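Local coordinates for DNA-(apurinic or apyrimidinic site) endonuclease 2 (Xenopus laevis, PDB 6WCD), which cleaves DNA at abasic sites and resects 3' ends, acting as a metal-dependent endonuclease and 3'-to-5' exonuclease in DNA repair, at residues Lys2-Asn7 with Pro302-Met307; Ile29-Glu34 with Leu136-Val141; Ser54-Ser59 with Ala69-Ser74; Thr76-Ala81 with Val120-Arg125; Val178-Asp183 with Tyr274-Arg279. All coordinates share one frame; numbering follows the deposited sequence.

Contact 1. Residues Lys2-Asn7 with Pro302-Met307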
# COMPACT_ATOMS: atom_id res chain seq x y z
N LYS A 2 5.33 13.83 -3.07
CA LYS A 2 5.93 12.55 -3.41
C LYS A 2 5.43 11.46 -2.50
O LYS A 2 5.25 11.67 -1.29
CB LYS A 2 7.43 12.68 -3.28
CG LYS A 2 8.03 13.58 -4.32
CD LYS A 2 9.49 13.88 -4.06
CE LYS A 2 9.69 14.66 -2.80
NZ LYS A 2 11.08 15.25 -2.79
N ILE A 3 5.22 10.27 -3.07
CA ILE A 3 4.72 9.12 -2.32
C ILE A 3 5.51 7.88 -2.69
O ILE A 3 5.81 7.63 -3.86
CB ILE A 3 3.21 8.91 -2.55
CG1 ILE A 3 2.67 7.80 -1.66
CG2 ILE A 3 2.93 8.63 -4.03
CD1 ILE A 3 1.18 7.88 -1.52
N VAL A 4 5.89 7.12 -1.68
CA VAL A 4 6.69 5.92 -1.83
C VAL A 4 5.90 4.74 -1.30
O VAL A 4 5.19 4.86 -0.29
CB VAL A 4 8.03 6.05 -1.08
CG1 VAL A 4 8.72 4.71 -0.90
CG2 VAL A 4 8.95 6.99 -1.79
N SER A 5 6.06 3.61 -1.95
CA SER A 5 5.56 2.32 -1.47
C SER A 5 6.72 1.34 -1.42
O SER A 5 7.53 1.28 -2.35
CB SER A 5 4.48 1.77 -2.39
OG SER A 5 3.92 0.58 -1.94
N TRP A 6 6.81 0.56 -0.34
CA TRP A 6 7.91 -0.38 -0.19
C TRP A 6 7.53 -1.56 0.67
O TRP A 6 7.17 -1.38 1.85
CB TRP A 6 9.13 0.31 0.42
CG TRP A 6 10.42 -0.48 0.42
CD1 TRP A 6 10.75 -1.58 -0.38
CD2 TRP A 6 11.56 -0.23 1.22
NE1 TRP A 6 12.02 -1.95 -0.11
CE2 TRP A 6 12.54 -1.17 0.91
CE3 TRP A 6 11.85 0.73 2.21
CZ2 TRP A 6 13.80 -1.20 1.50
CZ3 TRP A 6 13.07 0.67 2.83
CH2 TRP A 6 14.05 -0.25 2.48
N ASN A 7 7.65 -2.77 0.13
CA ASN A 7 7.53 -3.98 0.94
C ASN A 7 8.90 -4.17 1.55
O ASN A 7 9.89 -4.50 0.87
CB ASN A 7 7.12 -5.19 0.12
CG ASN A 7 7.08 -6.44 0.97
OD1 ASN A 7 7.88 -6.63 1.87
ND2 ASN A 7 6.16 -7.33 0.66
N PRO A 302 11.68 -0.18 -3.40
CA PRO A 302 10.54 0.72 -3.42
C PRO A 302 10.12 1.13 -4.83
O PRO A 302 10.87 1.03 -5.81
CB PRO A 302 11.05 1.97 -2.69
CG PRO A 302 12.29 1.53 -1.99
CD PRO A 302 12.88 0.45 -2.88
N VAL A 303 8.90 1.66 -4.89
CA VAL A 303 8.38 2.40 -6.03
C VAL A 303 7.97 3.79 -5.53
O VAL A 303 7.66 3.99 -4.36
CB VAL A 303 7.23 1.69 -6.72
CG1 VAL A 303 7.71 0.34 -7.26
CG2 VAL A 303 6.07 1.40 -5.76
N LYS A 304 8.05 4.78 -6.42
CA LYS A 304 7.86 6.17 -6.01
C LYS A 304 7.11 6.93 -7.09
O LYS A 304 7.40 6.80 -8.28
CB LYS A 304 9.21 6.83 -5.72
CG LYS A 304 9.15 8.26 -5.21
CD LYS A 304 10.54 8.69 -4.69
CE LYS A 304 10.47 10.06 -4.15
NZ LYS A 304 11.85 10.36 -3.62
N ALA A 305 6.15 7.76 -6.67
CA ALA A 305 5.45 8.65 -7.57
C ALA A 305 5.67 10.10 -7.19
O ALA A 305 5.84 10.44 -6.00
CB ALA A 305 3.98 8.37 -7.61
N PHE A 306 5.63 10.93 -8.22
CA PHE A 306 5.91 12.37 -8.15
C PHE A 306 4.64 13.02 -8.67
O PHE A 306 4.20 12.72 -9.78
CB PHE A 306 7.11 12.76 -9.01
CG PHE A 306 8.40 12.08 -8.59
CD1 PHE A 306 8.69 10.78 -9.00
CD2 PHE A 306 9.35 12.74 -7.83
CE1 PHE A 306 9.85 10.19 -8.59
CE2 PHE A 306 10.52 12.14 -7.47
CZ PHE A 306 10.76 10.83 -7.88
N MET A 307 4.05 13.92 -7.88
CA MET A 307 2.78 14.53 -8.22
C MET A 307 2.85 16.05 -8.06
O MET A 307 3.62 16.56 -7.26
CB MET A 307 1.70 13.94 -7.29
CG MET A 307 1.70 12.39 -7.31
SD MET A 307 0.69 11.70 -5.96
CE MET A 307 -0.93 12.30 -6.47
O HOH W 1 12.97 12.99 -3.93
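Pro302 lies over one face of the Trp6 indole, its CG 3.6 Å from the centroid of the five-membered ring and 9° off the ring normal, a CH-pi contact. With its CG anti to the backbone N (chi1 -170°), Trp6 runs side by side with the proline, and its NE1 bonds to His300 O. At the far end the Phe306 ring is met obliquely by the Lys2 chain, Lys2 CG standing 3.8 Å from Phe306 CD2. Between these ends two antiparallel hydrogen-bonded pairs, Ile3 with Ala305 and Ser5 with Val303, close four nearly straight backbone bonds. Val4 CG2 packs against the aliphatic part of Lys304, 3.7 Å from its CG, and one water accepts from both lysine NZ atoms. Lys2 NZ and Lys304 NZ, probably both charged, lie 5.0 Å apart; the latter also bonds to Leu25 O and Asp26 O. The opposite face carries Ile3, Ser5, Val303 and Ala305, with Ile3 CG2 3.7 Å from Ala305 CB, and there Ile3 and Ser5 touch Leu181 of strand 177-181. The pairing brings the N-terminal strand 2-7 against strand 303-307, almost 300 residues later, within one sheet of the DNase I-like sandwich.

Contact 2. Residues Ile29-Glu34 with Leu136-Val141. With MG (magnesium ion), chain B.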
# COMPACT_ATOMS: atom_id res chain seq x y z
N ILE A 29 4.63 11.05 1.92
CA ILE A 29 3.87 9.89 2.39
C ILE A 29 4.69 8.66 2.04
O ILE A 29 5.05 8.48 0.86
CB ILE A 29 2.49 9.83 1.74
CG1 ILE A 29 1.66 11.09 2.04
CG2 ILE A 29 1.72 8.57 2.23
CD1 ILE A 29 0.33 11.18 1.31
N ILE A 30 4.99 7.84 3.04
CA ILE A 30 5.75 6.61 2.82
C ILE A 30 4.91 5.46 3.33
O ILE A 30 4.60 5.39 4.54
CB ILE A 30 7.13 6.65 3.50
CG1 ILE A 30 7.93 7.80 2.91
CG2 ILE A 30 7.83 5.28 3.37
CD1 ILE A 30 9.08 8.20 3.72
N CYS A 31 4.61 4.53 2.45
CA CYS A 31 3.76 3.39 2.72
C CYS A 31 4.63 2.13 2.73
O CYS A 31 5.23 1.77 1.70
CB CYS A 31 2.66 3.28 1.70
SG CYS A 31 1.50 4.68 1.75
N LEU A 32 4.68 1.48 3.86
CA LEU A 32 5.45 0.25 4.05
C LEU A 32 4.51 -0.93 4.15
O LEU A 32 3.46 -0.87 4.82
CB LEU A 32 6.30 0.30 5.30
CG LEU A 32 7.27 1.49 5.37
CD1 LEU A 32 8.10 1.43 6.64
CD2 LEU A 32 8.16 1.58 4.17
N GLN A 33 4.91 -2.02 3.50
CA GLN A 33 4.22 -3.30 3.66
C GLN A 33 5.12 -4.35 4.29
O GLN A 33 6.33 -4.33 4.17
CB GLN A 33 3.68 -3.81 2.32
CG GLN A 33 2.79 -2.80 1.64
CD GLN A 33 3.55 -1.86 0.76
OE1 GLN A 33 4.52 -2.23 0.11
NE2 GLN A 33 3.09 -0.63 0.71
N GLU A 34 4.46 -5.29 4.95
CA GLU A 34 5.10 -6.35 5.73
C GLU A 34 6.07 -5.70 6.73
O GLU A 34 7.28 -5.96 6.75
CB GLU A 34 5.78 -7.42 4.85
CG GLU A 34 5.95 -8.68 5.67
CD GLU A 34 6.74 -9.77 5.02
OE1 GLU A 34 7.51 -9.51 4.07
OE2 GLU A 34 6.58 -10.94 5.51
N LEU A 136 -7.86 13.07 -1.35
CA LEU A 136 -7.08 11.96 -1.88
C LEU A 136 -7.03 10.88 -0.81
O LEU A 136 -6.55 11.12 0.31
CB LEU A 136 -5.67 12.41 -2.19
CG LEU A 136 -4.69 11.34 -2.55
CD1 LEU A 136 -5.06 10.68 -3.87
CD2 LEU A 136 -3.27 11.90 -2.67
N THR A 137 -7.54 9.70 -1.14
CA THR A 137 -7.46 8.58 -0.23
C THR A 137 -6.37 7.63 -0.69
O THR A 137 -6.37 7.21 -1.85
CB THR A 137 -8.80 7.86 -0.14
OG1 THR A 137 -9.81 8.76 0.30
CG2 THR A 137 -8.75 6.75 0.91
N VAL A 138 -5.44 7.30 0.21
CA VAL A 138 -4.33 6.40 -0.03
C VAL A 138 -4.62 5.07 0.65
O VAL A 138 -4.82 5.02 1.88
CB VAL A 138 -3.03 7.03 0.51
CG1 VAL A 138 -1.90 6.08 0.39
CG2 VAL A 138 -2.73 8.32 -0.19
N ILE A 139 -4.69 4.00 -0.13
CA ILE A 139 -4.98 2.67 0.35
C ILE A 139 -3.71 1.86 0.23
O ILE A 139 -3.31 1.54 -0.89
CB ILE A 139 -6.09 2.03 -0.47
CG1 ILE A 139 -7.31 2.96 -0.54
CG2 ILE A 139 -6.48 0.68 0.11
CD1 ILE A 139 -8.51 2.39 -1.33
N ASN A 140 -3.11 1.53 1.36
CA ASN A 140 -1.80 0.87 1.45
C ASN A 140 -2.07 -0.60 1.76
O ASN A 140 -2.61 -0.92 2.82
CB ASN A 140 -1.01 1.55 2.57
CG ASN A 140 0.28 0.87 2.91
OD1 ASN A 140 0.67 -0.07 2.23
ND2 ASN A 140 0.93 1.31 3.98
N VAL A 141 -1.73 -1.51 0.82
CA VAL A 141 -2.12 -2.93 0.93
C VAL A 141 -0.95 -3.87 0.81
O VAL A 141 0.00 -3.64 0.05
CB VAL A 141 -3.20 -3.33 -0.09
CG1 VAL A 141 -4.45 -2.56 0.12
CG2 VAL A 141 -2.74 -3.10 -1.55
MG MG B . 8.64 -10.72 2.90
O HOH W 2 8.28 -12.35 4.23
O HOH W 3 9.03 -9.16 1.58
O HOH W 4 9.71 -11.98 1.65
O HOH W 5 6.90 -11.15 1.85
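Gln33 and Asn140 carry the polar link between two strands that face each other without sharing backbone bonds, their axes 7.2 Å apart. Gln33 NE2 donates to Asn140 OD1 at 2.9 Å with an almost straight N-H...O angle of 173°. OD1 lies in the amide plane of Gln33, whereas the donor stands above the Asn140 carbonyl plane, and the two amide planes are 89° apart. A bend at chi2 (88°) places Gln33 CD beside Asn140 OD1 of the facing strand. Asn140 ND2 gives a weak bond to Leu32 O, at 3.4 Å, and has another partner in Thr70 OG1, while Gln33 NE2 also bonds to Ser5 OG. Both buried amides are therefore fixed from more than one strand.

The van der Waals contacts run along one side of this link. Cys31 CB approaches the Asn140 amide, 3.5 Å from ND2; Cys31 SG rests 3.9 Å from Val138 CG1, and Ile29 CD1 reaches Val138 CG2 more loosely at 4.4 Å.

Metal coordination begins where strand 29-33 ends. Glu34 binds magnesium through OE1 alone, at 2.0 Å, beside four waters and Asn9 OD1, which make the ion six-coordinate. One of those waters donates a 2.6 Å hydrogen bond to Glu34 OE2, so the second carboxylate oxygen steadies one of the four metal-bound waters. This arrangement, two facing sheets with a metal-binding glutamate just after a strand's C-terminal end, fits the DNase I-like nuclease sandwich and its active site.

Contact 3. Residues Ser54-Ser59 with Ala69-Ser74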
# COMPACT_ATOMS: atom_id res chain seq x y z
N SER A 54 2.34 8.48 12.05
CA SER A 54 2.17 7.20 11.38
C SER A 54 0.92 6.47 11.80
O SER A 54 0.39 6.66 12.88
CB SER A 54 3.38 6.30 11.62
OG SER A 54 3.47 5.90 13.01
N TYR A 55 0.51 5.57 10.90
CA TYR A 55 -0.77 4.84 10.94
C TYR A 55 -0.49 3.40 10.55
O TYR A 55 -0.12 3.13 9.42
CB TYR A 55 -1.79 5.50 10.00
CG TYR A 55 -1.89 6.98 10.29
CD1 TYR A 55 -2.78 7.46 11.26
CD2 TYR A 55 -0.97 7.88 9.72
CE1 TYR A 55 -2.78 8.79 11.66
CE2 TYR A 55 -0.95 9.20 10.12
CZ TYR A 55 -1.87 9.65 11.08
OH TYR A 55 -1.87 10.95 11.53
N PHE A 56 -0.68 2.50 11.50
CA PHE A 56 -0.35 1.08 11.32
C PHE A 56 -1.62 0.27 11.30
O PHE A 56 -2.58 0.58 12.03
CB PHE A 56 0.53 0.54 12.46
CG PHE A 56 1.99 0.80 12.31
CD1 PHE A 56 2.51 2.05 12.28
CD2 PHE A 56 2.86 -0.27 12.24
CE1 PHE A 56 3.89 2.27 12.14
CE2 PHE A 56 4.20 -0.08 12.11
CZ PHE A 56 4.74 1.21 12.10
N SER A 57 -1.59 -0.82 10.57
CA SER A 57 -2.51 -1.92 10.80
C SER A 57 -1.68 -3.09 11.27
O SER A 57 -0.74 -3.50 10.61
CB SER A 57 -3.29 -2.27 9.55
OG SER A 57 -4.24 -3.33 9.86
N PHE A 58 -2.00 -3.59 12.44
CA PHE A 58 -1.30 -4.70 13.07
C PHE A 58 -2.06 -6.00 12.88
O PHE A 58 -3.28 -6.05 13.12
CB PHE A 58 -1.20 -4.43 14.56
CG PHE A 58 -0.54 -3.16 14.93
CD1 PHE A 58 0.82 -3.01 14.87
CD2 PHE A 58 -1.29 -2.10 15.44
CE1 PHE A 58 1.45 -1.86 15.25
CE2 PHE A 58 -0.69 -0.90 15.81
CZ PHE A 58 0.69 -0.78 15.76
N SER A 59 -1.34 -7.05 12.54
CA SER A 59 -1.97 -8.36 12.46
C SER A 59 -2.49 -8.76 13.83
O SER A 59 -1.83 -8.56 14.85
CB SER A 59 -0.99 -9.38 12.00
OG SER A 59 -1.49 -10.68 12.18
N ALA A 69 2.02 0.03 7.24
CA ALA A 69 2.15 1.30 7.94
C ALA A 69 2.26 2.40 6.91
O ALA A 69 2.95 2.28 5.91
CB ALA A 69 3.37 1.36 8.85
N THR A 70 1.60 3.53 7.18
CA THR A 70 1.75 4.75 6.41
C THR A 70 2.32 5.84 7.29
O THR A 70 1.77 6.13 8.37
CB THR A 70 0.41 5.16 5.82
OG1 THR A 70 0.02 4.15 4.90
CG2 THR A 70 0.48 6.49 5.10
N PHE A 71 3.45 6.39 6.86
CA PHE A 71 4.16 7.45 7.54
C PHE A 71 3.94 8.74 6.76
O PHE A 71 4.21 8.80 5.57
CB PHE A 71 5.65 7.15 7.64
CG PHE A 71 6.01 6.09 8.60
CD1 PHE A 71 5.96 4.76 8.24
CD2 PHE A 71 6.40 6.44 9.86
CE1 PHE A 71 6.32 3.74 9.24
CE2 PHE A 71 6.73 5.49 10.80
CZ PHE A 71 6.69 4.17 10.47
N CYS A 72 3.52 9.77 7.46
CA CYS A 72 3.24 11.07 6.87
C CYS A 72 4.13 12.15 7.47
O CYS A 72 4.29 12.22 8.68
CB CYS A 72 1.77 11.45 7.11
SG CYS A 72 0.63 10.29 6.44
N LYS A 73 4.70 13.04 6.64
CA LYS A 73 5.30 14.24 7.16
C LYS A 73 4.22 15.20 7.67
O LYS A 73 3.03 15.02 7.43
CB LYS A 73 6.17 14.90 6.08
CG LYS A 73 7.38 14.07 5.70
CD LYS A 73 8.37 14.82 4.82
CE LYS A 73 9.67 14.02 4.72
NZ LYS A 73 10.56 14.57 3.63
N SER A 74 4.65 16.23 8.40
CA SER A 74 3.71 17.24 8.90
C SER A 74 2.89 17.85 7.79
O SER A 74 1.73 18.22 8.01
CB SER A 74 4.48 18.33 9.67
OG SER A 74 5.37 19.04 8.83
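Ala69 CB sits over the centre of the Phe56 ring, 3.4 Å from its centroid, and forms the tight heart of the contact. On the same side of the sheet Ser54 CB lies over the Phe71 ring nearer its rim, 3.8 Å from the centroid. The two phenylalanine rings meet obliquely, with planes at 77° and Phe56 CE1 3.8 Å from Phe71 CZ. Phe56 CG lies anti to its own carbonyl carbon (chi1 -83°), and the ring ends nearer the partner strand, against Ala69 CB. Ser54 OG turns to other partners, Ala47 O and Thr322 OG1.

Backbone bonds of 2.9 Å from Tyr55 N to Thr70 O and from Thr70 N to Tyr55 O join these strands into a beta hairpin, of which strand 53-57 is an outermost member of the six-stranded sheet.

Between the two segments the opposite face is looser; there Tyr55, Thr70 and Cys72 turn to strand 119-127 of the other sheet. Tyr55 offers its ring edge to the backbone, CD2 lying 3.5 Å from Thr70 O, and Cys72 SG approaches the ring obliquely, 4.2 Å from Tyr55 CE2, as a sulfur-aromatic contact. Tyr55 OH bonds to Asn53 OD1. Beyond, Phe58 and Lys73 are partly exposed, and Ser74 is open to solvent.

Contact 4. Residues Thr76-Ala81 with Val120-Arg125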
# COMPACT_ATOMS: atom_id res chain seq x y z
N THR A 76 1.49 16.45 5.32
CA THR A 76 0.45 15.58 4.81
C THR A 76 -0.37 14.92 5.89
O THR A 76 -0.99 13.89 5.63
CB THR A 76 1.03 14.48 3.92
OG1 THR A 76 2.09 13.83 4.63
CG2 THR A 76 1.54 15.06 2.69
N THR A 77 -0.36 15.46 7.11
CA THR A 77 -1.15 14.87 8.18
C THR A 77 -2.56 14.63 7.67
O THR A 77 -3.21 15.57 7.22
CB THR A 77 -1.16 15.81 9.38
OG1 THR A 77 0.21 16.06 9.81
CG2 THR A 77 -1.91 15.22 10.55
N PRO A 78 -3.08 13.42 7.76
CA PRO A 78 -4.37 13.10 7.19
C PRO A 78 -5.54 13.60 8.00
O PRO A 78 -5.51 13.67 9.24
CB PRO A 78 -4.36 11.57 7.11
CG PRO A 78 -3.45 11.14 8.18
CD PRO A 78 -2.38 12.19 8.23
N GLN A 79 -6.62 13.92 7.29
CA GLN A 79 -7.86 14.30 7.95
C GLN A 79 -8.57 13.10 8.53
O GLN A 79 -9.36 13.25 9.48
CB GLN A 79 -8.77 15.04 6.96
CG GLN A 79 -8.39 16.52 6.69
CD GLN A 79 -7.13 16.74 5.85
OE1 GLN A 79 -6.66 15.86 5.14
NE2 GLN A 79 -6.60 17.97 5.92
N ALA A 80 -8.32 11.90 8.00
CA ALA A 80 -8.97 10.70 8.45
C ALA A 80 -8.04 9.53 8.19
O ALA A 80 -7.19 9.57 7.31
CB ALA A 80 -10.30 10.48 7.74
N ALA A 81 -8.23 8.45 8.94
CA ALA A 81 -7.42 7.26 8.78
C ALA A 81 -8.16 6.07 9.36
O ALA A 81 -8.86 6.19 10.37
CB ALA A 81 -6.04 7.39 9.46
N VAL A 120 -4.21 -0.25 5.33
CA VAL A 120 -4.44 0.96 6.10
C VAL A 120 -4.76 2.06 5.09
O VAL A 120 -4.18 2.12 4.00
CB VAL A 120 -3.26 1.29 7.04
CG1 VAL A 120 -2.04 1.63 6.31
CG2 VAL A 120 -3.65 2.39 8.05
N LEU A 121 -5.75 2.85 5.43
CA LEU A 121 -6.24 3.95 4.59
C LEU A 121 -6.01 5.27 5.28
O LEU A 121 -6.31 5.44 6.46
CB LEU A 121 -7.74 3.83 4.29
CG LEU A 121 -8.09 2.70 3.32
CD1 LEU A 121 -7.89 1.34 3.89
CD2 LEU A 121 -9.53 2.90 2.84
N THR A 122 -5.47 6.24 4.52
CA THR A 122 -5.31 7.61 5.02
C THR A 122 -5.93 8.55 4.00
O THR A 122 -5.87 8.29 2.80
CB THR A 122 -3.84 7.96 5.30
OG1 THR A 122 -3.01 7.75 4.17
CG2 THR A 122 -3.22 7.17 6.48
N GLN A 123 -6.59 9.60 4.49
CA GLN A 123 -7.27 10.52 3.60
C GLN A 123 -6.70 11.91 3.81
O GLN A 123 -6.61 12.38 4.94
CB GLN A 123 -8.77 10.47 3.88
CG GLN A 123 -9.63 11.20 2.92
CD GLN A 123 -11.08 10.82 3.14
OE1 GLN A 123 -11.75 11.40 4.00
NE2 GLN A 123 -11.56 9.83 2.40
N HIS A 124 -6.34 12.55 2.70
CA HIS A 124 -5.54 13.77 2.66
C HIS A 124 -6.28 14.79 1.82
O HIS A 124 -6.70 14.50 0.70
CB HIS A 124 -4.17 13.48 2.03
CG HIS A 124 -3.45 12.33 2.66
ND1 HIS A 124 -2.52 12.48 3.65
CD2 HIS A 124 -3.57 10.99 2.46
CE1 HIS A 124 -2.10 11.29 4.05
NE2 HIS A 124 -2.71 10.37 3.34
N ARG A 125 -6.36 16.03 2.27
CA ARG A 125 -6.86 17.06 1.37
C ARG A 125 -5.71 17.55 0.49
O ARG A 125 -4.56 17.67 0.95
CB ARG A 125 -7.44 18.21 2.16
CG ARG A 125 -8.72 17.83 2.91
CD ARG A 125 -9.92 17.54 1.95
NE ARG A 125 -10.74 18.74 1.73
CZ ARG A 125 -11.77 18.83 0.89
NH1 ARG A 125 -12.45 19.97 0.80
NH2 ARG A 125 -12.13 17.82 0.12
O HOH W 6 -3.19 15.82 4.35
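Gln123 O accepts the backbone N-H of Gln79 at 2.8 Å, the donor nearly along the C=O axis. Gln123 N in turn bonds to Ala80 O at 2.9 Å, so Gln79 and Ala80 both stand opposite one residue. This is a classic beta bulge, from which strand 80-83 continues antiparallel to strand 119-127.

At the bulge the Gln79 side chain reaches the partner strand. A bend at chi2 (72°) sets Gln79 CD beside Arg125 CG, 3.5 Å away, and the two side chains cross at about a right angle. Gln79 OE1 accepts from Arg125 N at 2.9 Å, the donor lying well above the carbonyl plane. Gln79 NE2 bonds to Ile312 O, while the Arg125 guanidinium is drawn elsewhere, by Glu133 in a salt bridge and by Thr135 OG1.

On the Pro78 side the His124 imidazole is held through both nitrogens. ND1 donates to Thr76 O at 2.9 Å, the oxygen lying in the ring plane, though the N-H...O angle of 134° is bent. NE2 shares a 2.8 Å hydrogen bond with Thr122 OG1, two residues earlier on the same strand. Pro78 CB covers one ring face, 4.2 Å from the centroid, as a CH-pi contact. Thr76 OG1 has its own partners, Asp28 O and Lys73 O, which tie the loop down before the bulge.

With ND1 acting as a donor, a bond at each nitrogen and a proline over one face, the buried imidazole is probably held in one rotation and links the irregular residues 76-79 to the regular strand.

Contact 5. Residues Val178-Asp183 with Tyr274-Arg279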
# COMPACT_ATOMS: atom_id res chain seq x y z
N VAL A 178 -8.27 8.49 -5.53
CA VAL A 178 -7.83 7.29 -4.82
C VAL A 178 -6.52 6.78 -5.40
O VAL A 178 -6.39 6.61 -6.61
CB VAL A 178 -8.88 6.16 -4.83
CG1 VAL A 178 -8.36 4.88 -4.14
CG2 VAL A 178 -10.18 6.62 -4.20
N ILE A 179 -5.56 6.52 -4.51
CA ILE A 179 -4.35 5.78 -4.86
C ILE A 179 -4.38 4.46 -4.11
O ILE A 179 -4.68 4.44 -2.91
CB ILE A 179 -3.08 6.56 -4.50
CG1 ILE A 179 -2.84 7.65 -5.48
CG2 ILE A 179 -1.87 5.61 -4.44
CD1 ILE A 179 -1.71 8.63 -5.05
N ILE A 180 -4.12 3.37 -4.80
CA ILE A 180 -3.91 2.05 -4.21
C ILE A 180 -2.45 1.75 -4.43
O ILE A 180 -2.00 1.71 -5.58
CB ILE A 180 -4.78 0.96 -4.81
CG1 ILE A 180 -6.25 1.28 -4.69
CG2 ILE A 180 -4.45 -0.38 -4.08
CD1 ILE A 180 -7.11 0.45 -5.58
N LEU A 181 -1.69 1.53 -3.37
CA LEU A 181 -0.30 1.17 -3.54
C LEU A 181 0.11 0.05 -2.65
O LEU A 181 -0.51 -0.20 -1.60
CB LEU A 181 0.57 2.37 -3.36
CG LEU A 181 0.72 2.96 -1.97
CD1 LEU A 181 1.46 4.28 -2.11
CD2 LEU A 181 -0.51 3.27 -1.28
N GLY A 182 1.10 -0.68 -3.09
CA GLY A 182 1.65 -1.71 -2.24
C GLY A 182 1.93 -2.94 -3.03
O GLY A 182 2.15 -2.90 -4.24
N ASP A 183 2.00 -4.06 -2.31
CA ASP A 183 2.44 -5.35 -2.82
C ASP A 183 1.18 -6.09 -3.19
O ASP A 183 0.44 -6.60 -2.33
CB ASP A 183 3.25 -6.12 -1.80
CG ASP A 183 3.70 -7.48 -2.28
OD1 ASP A 183 3.27 -7.95 -3.39
OD2 ASP A 183 4.50 -8.12 -1.54
N TYR A 274 3.07 -1.71 -6.94
CA TYR A 274 2.38 -0.78 -7.78
C TYR A 274 2.00 0.48 -7.04
O TYR A 274 1.80 0.50 -5.83
CB TYR A 274 1.06 -1.40 -8.29
CG TYR A 274 1.18 -2.64 -9.10
CD1 TYR A 274 1.05 -2.60 -10.46
CD2 TYR A 274 1.28 -3.87 -8.51
CE1 TYR A 274 1.06 -3.73 -11.23
CE2 TYR A 274 1.34 -5.01 -9.27
CZ TYR A 274 1.20 -4.95 -10.62
OH TYR A 274 1.19 -6.07 -11.42
N ILE A 275 1.85 1.57 -7.84
CA ILE A 275 1.13 2.78 -7.43
C ILE A 275 0.01 2.96 -8.43
O ILE A 275 0.23 3.36 -9.59
CB ILE A 275 2.05 4.01 -7.32
CG1 ILE A 275 3.13 3.73 -6.29
CG2 ILE A 275 1.20 5.23 -7.00
CD1 ILE A 275 4.21 4.80 -6.20
N LEU A 276 -1.20 2.62 -8.04
CA LEU A 276 -2.37 2.71 -8.90
C LEU A 276 -3.13 3.97 -8.53
O LEU A 276 -3.21 4.34 -7.37
CB LEU A 276 -3.28 1.48 -8.71
CG LEU A 276 -2.60 0.12 -8.80
CD1 LEU A 276 -3.68 -0.91 -8.48
CD2 LEU A 276 -1.93 -0.09 -10.13
N GLY A 277 -3.63 4.69 -9.52
CA GLY A 277 -4.42 5.88 -9.23
C GLY A 277 -5.63 5.91 -10.13
O GLY A 277 -5.62 5.36 -11.23
N ASN A 278 -6.67 6.61 -9.70
CA ASN A 278 -7.78 6.74 -10.62
C ASN A 278 -7.35 7.53 -11.87
O ASN A 278 -6.42 8.36 -11.81
CB ASN A 278 -8.98 7.39 -9.94
CG ASN A 278 -8.66 8.75 -9.35
OD1 ASN A 278 -7.97 8.82 -8.33
ND2 ASN A 278 -9.23 9.80 -9.93
N ARG A 279 -8.03 7.28 -12.98
CA ARG A 279 -7.60 7.82 -14.27
C ARG A 279 -7.35 9.31 -14.20
O ARG A 279 -6.29 9.80 -14.63
CB ARG A 279 -8.64 7.50 -15.34
CG ARG A 279 -8.84 5.99 -15.59
CD ARG A 279 -9.54 5.81 -16.93
NE ARG A 279 -9.86 4.43 -17.26
CZ ARG A 279 -9.85 3.93 -18.50
NH1 ARG A 279 -9.52 4.68 -19.54
NH2 ARG A 279 -10.18 2.66 -18.71
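Ile179 and Ile275 lie side by side and point the same way, their CG2 methyls 4.0 Å apart and each anti to its own backbone N. Leu181 is the next side chain on this face; its CB lies 4.1 Å from Ile275 CG1. These three project into the sandwich interior, where Leu181 meets Val138 and, from the facing sheet, Ile3 and Ser5. On the reverse face Ile180 and Leu276 stand opposite each other, CB to CB at 4.2 Å, flanked by strand 239-241, while Ile180 also touches Ala168 of helix 152-173.

The two strands are antiparallel neighbours in one sheet of the DNase I-like fold, and at the Asn278 end a side chain extends the backbone ladder. Asn278 turns its amide back to the strand, CG placed between the backbone N and carbonyl carbon (chi1 57°), and OD1 takes Val178 N at 2.8 Å in a nearly straight bond (171°). The donor stands above the amide's carbonyl plane. Asn278 N completes the exchange with Val178 O at 3.1 Å, and Asn278 also occupies the N-cap position of helix 279-285.

At the other end Gly182 and Tyr274 exchange two backbone bonds of 3.1 Å. Gly182 has backbone angles at which a CB would press on the preceding carbonyl oxygen, and here the chain turns a corner into the catalytic Asp183. Asp183 OD2 accepts from Asn7 ND2, and Tyr274 OH bonds to Thr186 O.

Overall arrangement
Contacts 1 and 3 lie in the six-stranded sheet, contacts 4 and 5 in the other, and contact 2 spans the two. Strand 29-33 stands between strands 2-7 and 68-72, and strand 133-142 between strands 119-127 and 177-181, so contact 2 touches all four others, its centre 8 to 10 Å from theirs. Contacts 3 and 5 are the most distant pair, about 17 Å between centres. Along the chain contact 1 encloses everything; contacts 3 and 4 follow in series inside contact 2, and contact 5 comes after it. Asn7, Glu34 and Asp183, far apart in sequence, thus gather at one end of the sandwich, around the active site.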